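Local atomic coordinates of uncharacterized protein (Helicobacter pylori, PDB entry 4O5J), a protein that probably binds sialic acid-containing glycans through its extracellular domain, serving the bacterium as an outer-membrane adhesin. Residues A[342-345]-A[346-350]; A[302-305]-A[306-310]. One frame throughout, in Å; residues are numbered along the deposited sequence.

Contact 1: residues A[342-345]-A[346-350]; sequences NLNQ and EVQTI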
loop_
_atom_site.group_PDB
_atom_site.type_symbol
_atom_site.label_atom_id
_atom_site.label_comp_id
_atom_site.label_asym_id
_atom_site.label_seq_id
_atom_site.Cartn_x
_atom_site.Cartn_y
_atom_site.Cartn_z
ATOM N N ASN A 342 -7.691 7.549 -13.543
ATOM C CA ASN A 342 -8.226 7.399 -12.200
ATOM C C ASN A 342 -7.157 7.304 -11.140
ATOM O O ASN A 342 -7.482 7.257 -9.962
ATOM C CB ASN A 342 -9.095 6.148 -12.116
ATOM C CG ASN A 342 -10.233 6.196 -13.127
ATOM O OD1 ASN A 342 -10.846 7.234 -13.323
ATOM N ND2 ASN A 342 -10.492 5.094 -13.793
ATOM N N LEU A 343 -5.884 7.254 -11.556
ATOM C CA LEU A 343 -4.791 6.922 -10.621
ATOM C C LEU A 343 -4.709 7.886 -9.438
ATOM O O LEU A 343 -4.727 7.476 -8.274
ATOM C CB LEU A 343 -3.458 6.844 -11.340
ATOM C CG LEU A 343 -2.310 6.544 -10.419
ATOM C CD1 LEU A 343 -2.560 5.250 -9.613
ATOM C CD2 LEU A 343 -0.987 6.490 -11.187
ATOM N N ASN A 344 -4.645 9.165 -9.734
ATOM C CA ASN A 344 -4.435 10.109 -8.706
ATOM C C ASN A 344 -5.585 10.145 -7.669
ATOM O O ASN A 344 -5.353 10.315 -6.468
ATOM C CB ASN A 344 -4.127 11.480 -9.269
ATOM C CG ASN A 344 -3.631 12.400 -8.170
ATOM O OD1 ASN A 344 -4.383 13.209 -7.643
ATOM N ND2 ASN A 344 -2.402 12.168 -7.711
ATOM N N GLN A 345 -6.814 9.974 -8.115
ATOM C CA GLN A 345 -7.943 9.929 -7.217
ATOM C C GLN A 345 -7.801 8.697 -6.286
ATOM O O GLN A 345 -8.039 8.770 -5.074
ATOM C CB GLN A 345 -9.247 9.856 -8.017
ATOM C CG GLN A 345 -10.429 9.440 -7.185
ATOM C CD GLN A 345 -10.808 10.536 -6.163
ATOM O OE1 GLN A 345 -11.346 11.573 -6.540
ATOM N NE2 GLN A 345 -10.510 10.316 -4.871
ATOM N N GLU A 346 -7.376 7.572 -6.846
ATOM C CA GLU A 346 -7.220 6.356 -6.036
ATOM C C GLU A 346 -6.113 6.523 -4.991
ATOM O O GLU A 346 -6.245 6.074 -3.837
ATOM C CB GLU A 346 -6.890 5.196 -6.944
ATOM C CG GLU A 346 -8.054 4.833 -7.821
ATOM C CD GLU A 346 -7.663 3.855 -8.935
ATOM O OE1 GLU A 346 -6.461 3.579 -9.131
ATOM O OE2 GLU A 346 -8.554 3.368 -9.644
ATOM N N VAL A 347 -5.014 7.152 -5.388
ATOM C CA VAL A 347 -3.912 7.417 -4.482
ATOM C C VAL A 347 -4.369 8.346 -3.344
ATOM O O VAL A 347 -4.074 8.103 -2.159
ATOM C CB VAL A 347 -2.704 8.034 -5.225
ATOM C CG1 VAL A 347 -1.648 8.538 -4.226
ATOM C CG2 VAL A 347 -2.135 7.003 -6.188
ATOM N N GLN A 348 -5.119 9.389 -3.694
ATOM C CA GLN A 348 -5.600 10.330 -2.667
ATOM C C GLN A 348 -6.542 9.608 -1.719
ATOM O O GLN A 348 -6.565 9.862 -0.525
ATOM C CB GLN A 348 -6.312 11.501 -3.294
ATOM C CG GLN A 348 -5.357 12.414 -4.089
ATOM C CD GLN A 348 -4.114 12.853 -3.291
ATOM O OE1 GLN A 348 -4.234 13.423 -2.192
ATOM N NE2 GLN A 348 -2.919 12.604 -3.853
ATOM N N THR A 349 -7.325 8.683 -2.258
ATOM C CA THR A 349 -8.212 7.886 -1.396
ATOM C C THR A 349 -7.425 7.079 -0.352
ATOM O O THR A 349 -7.891 6.933 0.793
ATOM C CB THR A 349 -9.108 6.981 -2.230
ATOM O OG1 THR A 349 -9.943 7.807 -3.060
ATOM C CG2 THR A 349 -9.959 6.049 -1.384
ATOM N N ILE A 350 -6.270 6.526 -0.728
ATOM C CA ILE A 350 -5.424 5.841 0.237
ATOM C C ILE A 350 -5.046 6.829 1.342
ATOM O O ILE A 350 -5.124 6.511 2.518
ATOM C CB ILE A 350 -4.120 5.354 -0.369
ATOM C CG1 ILE A 350 -4.387 4.470 -1.571
ATOM C CG2 ILE A 350 -3.374 4.557 0.678
ATOM C CD1 ILE A 350 -3.093 3.948 -2.187
#
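The side chains of N344 and Q348, one helical turn apart, cross with their amide planes 27° from each other, and it is carbon rather than nitrogen that closes the gap: Q348 CG lies 3.8 Å from N344 OD1. No bond joins the two amides; N344 ND2 instead donates to the hydroxyl of Y316, on helix 313-320. The bend at chi2 (69°) swings the third amide, that of Q345, toward T349, NE2 coming 3.1 Å from T349 OG1. The carboxylate of E346 reaches back along the preceding turn, OE2 standing 3.8 Å from N342 CB.

T349 has OG1 anti to its carbonyl carbon (chi1 -62°), and that torsion turns the hydroxyl back onto the chain. Q345 O consequently accepts twice from one residue, from T349 N at 2.9 Å and from T349 OG1, the two donors arriving from opposite faces of the carbonyl plane. Ordinary i to i+4 backbone bonds from E346, V347 and Q348 complete the turns at the start of helix 343-396. On the buried side L343 CD1 meets V347 CG2 at 3.9 Å, and both residues pack on Y316.

The chemistry thus mixes apolar and polar ties to neighbouring helices: L343 and V347 pack on the same Y316 whose hydroxyl holds N344, E346 and T349 lie against helix 82-101, and the doubly gripped carbonyl of Q345 satisfies the threonine hydroxyl within the helix itself.

Contact 2: residues A[302-305]-A[306-310]; sequences QDIF and NLFNS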
loop_
_atom_site.group_PDB
_atom_site.type_symbol
_atom_site.label_atom_id
_atom_site.label_comp_id
_atom_site.label_asym_id
_atom_site.label_seq_id
_atom_site.Cartn_x
_atom_site.Cartn_y
_atom_site.Cartn_z
ATOM N N GLN A 302 -0.499 3.005 4.457
ATOM C CA GLN A 302 0.296 4.216 4.540
ATOM C C GLN A 302 1.625 4.022 3.813
ATOM O O GLN A 302 2.060 4.928 3.105
ATOM C CB GLN A 302 0.481 4.611 5.978
ATOM C CG GLN A 302 1.452 5.737 6.139
ATOM C CD GLN A 302 1.331 6.269 7.490
ATOM O OE1 GLN A 302 0.594 7.211 7.717
ATOM N NE2 GLN A 302 2.032 5.670 8.407
ATOM N N ASP A 303 2.267 2.848 3.961
ATOM C CA ASP A 303 3.522 2.585 3.260
ATOM C C ASP A 303 3.324 2.769 1.771
ATOM O O ASP A 303 4.160 3.369 1.078
ATOM C CB ASP A 303 4.013 1.168 3.528
ATOM C CG ASP A 303 4.465 0.942 4.985
ATOM O OD1 ASP A 303 4.875 1.938 5.620
ATOM O OD2 ASP A 303 4.453 -0.237 5.499
ATOM N N ILE A 304 2.201 2.269 1.248
ATOM C CA ILE A 304 1.964 2.398 -0.204
ATOM C C ILE A 304 1.770 3.870 -0.613
ATOM O O ILE A 304 2.285 4.300 -1.621
ATOM C CB ILE A 304 0.769 1.517 -0.644
ATOM C CG1 ILE A 304 1.204 0.042 -0.639
ATOM C CG2 ILE A 304 0.273 1.935 -2.031
ATOM C CD1 ILE A 304 0.105 -0.780 -0.125
ATOM N N PHE A 305 1.007 4.623 0.171
ATOM C CA PHE A 305 0.844 6.032 -0.106
ATOM C C PHE A 305 2.222 6.724 -0.145
ATOM O O PHE A 305 2.538 7.464 -1.099
ATOM C CB PHE A 305 -0.103 6.732 0.865
ATOM C CG PHE A 305 -0.088 8.240 0.656
ATOM C CD1 PHE A 305 -0.689 8.808 -0.467
ATOM C CD2 PHE A 305 0.616 9.064 1.496
ATOM C CE1 PHE A 305 -0.651 10.177 -0.704
ATOM C CE2 PHE A 305 0.648 10.460 1.276
ATOM C CZ PHE A 305 0.028 11.022 0.170
ATOM N N ASN A 306 3.054 6.452 0.854
ATOM C CA ASN A 306 4.399 7.037 0.917
ATOM C C ASN A 306 5.220 6.681 -0.287
ATOM O O ASN A 306 6.012 7.516 -0.777
ATOM C CB ASN A 306 5.112 6.642 2.225
ATOM C CG ASN A 306 4.515 7.362 3.443
ATOM O OD1 ASN A 306 3.758 8.332 3.286
ATOM N ND2 ASN A 306 4.871 6.908 4.676
ATOM N N LEU A 307 5.066 5.443 -0.800
ATOM C CA LEU A 307 5.830 5.033 -1.977
ATOM C C LEU A 307 5.369 5.825 -3.211
ATOM O O LEU A 307 6.180 6.147 -4.068
ATOM C CB LEU A 307 5.696 3.509 -2.236
ATOM C CG LEU A 307 6.577 2.654 -1.268
ATOM C CD1 LEU A 307 6.129 1.181 -1.226
ATOM C CD2 LEU A 307 8.030 2.812 -1.665
ATOM N N PHE A 308 4.089 6.150 -3.305
ATOM C CA PHE A 308 3.590 6.950 -4.415
ATOM C C PHE A 308 4.102 8.398 -4.243
ATOM O O PHE A 308 4.486 9.041 -5.200
ATOM C CB PHE A 308 2.084 7.026 -4.416
ATOM C CG PHE A 308 1.418 5.898 -5.172
ATOM C CD1 PHE A 308 1.511 5.852 -6.570
ATOM C CD2 PHE A 308 0.718 4.908 -4.508
ATOM C CE1 PHE A 308 0.945 4.828 -7.298
ATOM C CE2 PHE A 308 0.099 3.900 -5.239
ATOM C CZ PHE A 308 0.218 3.848 -6.638
ATOM N N ASN A 309 4.129 8.877 -3.012
ATOM C CA ASN A 309 4.440 10.295 -2.733
ATOM C C ASN A 309 5.957 10.532 -2.866
ATOM O O ASN A 309 6.354 11.602 -3.054
ATOM C CB ASN A 309 3.918 10.596 -1.352
ATOM C CG ASN A 309 3.882 12.039 -1.068
ATOM O OD1 ASN A 309 2.895 12.698 -1.363
ATOM N ND2 ASN A 309 4.993 12.572 -0.530
ATOM N N SER A 310 6.784 9.479 -2.867
ATOM C CA SER A 310 8.220 9.536 -2.963
ATOM C C SER A 310 8.631 9.487 -4.433
ATOM O O SER A 310 9.822 9.503 -4.735
ATOM C CB SER A 310 8.849 8.284 -2.331
ATOM O OG SER A 310 8.758 8.348 -1.045
HETATM O O HOH W 1 6.162 4.338 4.962
#
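This is an i to i+4 contact within the last turns of helix 281-309, where F305 and N309, I304 and F308, and Q302 and N306 pair along a helix that packs against helices 241-268, 343-396 and 82-101. The backbone evidence is four successive bonds, from N306, L307, F308 and N309 back to the carbonyls of Q302, D303, I304 and F305. The turn then ends at S310, whose OG donates to N306 O at 2.9 Å while its backbone N makes a weak bond to the same oxygen.

F305 has CG anti to its own N (chi1 172°), a setting that sends the ring along the helix toward N309. There N309 CB sits 4.1 Å above one ring face, offset toward the rim, and F305 CZ comes 3.7 Å from N309 OD1; the amide plane is inclined 39° to the ring. On the buried side I304 and F308 run side by side, I304 CG2 touching F308 CE2 at 3.8 Å. The side chains of Q302 and N306 also lie alongside each other, their amide planes 11° apart, with Q302 CG 3.9 Å from N306 ND2.

One water bridges D303 and N306: in the modelled orientation N306 ND2 donates to it at 2.9 Å, and it donates in turn to D303 OD1 at 2.8 Å. Such a bridge would steady both polar groups, whereas the side chains of I304 and F308 meet through apolar packing, over the backbone bond from F308 N to I304 O.

Along the chain contact 2 (302-310) comes first and is complete before contact 1 (342-350) begins, so the two are in series, neither nested nor crossed. Neither closes a loop; each lies within one helical stretch, the former at the end of helix 281-309, the latter at the start of helix 343-396, with helix 313-320 between them. The chain folds back so that their centres lie about 11 Å apart and their apolar sides meet: V347 CG2 packs on F308 CD1 at 3.8 Å, and I350 CD1 on I304 CG2 at 3.9 Å. Both also touch helix 82-101, which joins the two helices in one bundle of the adhesion domain.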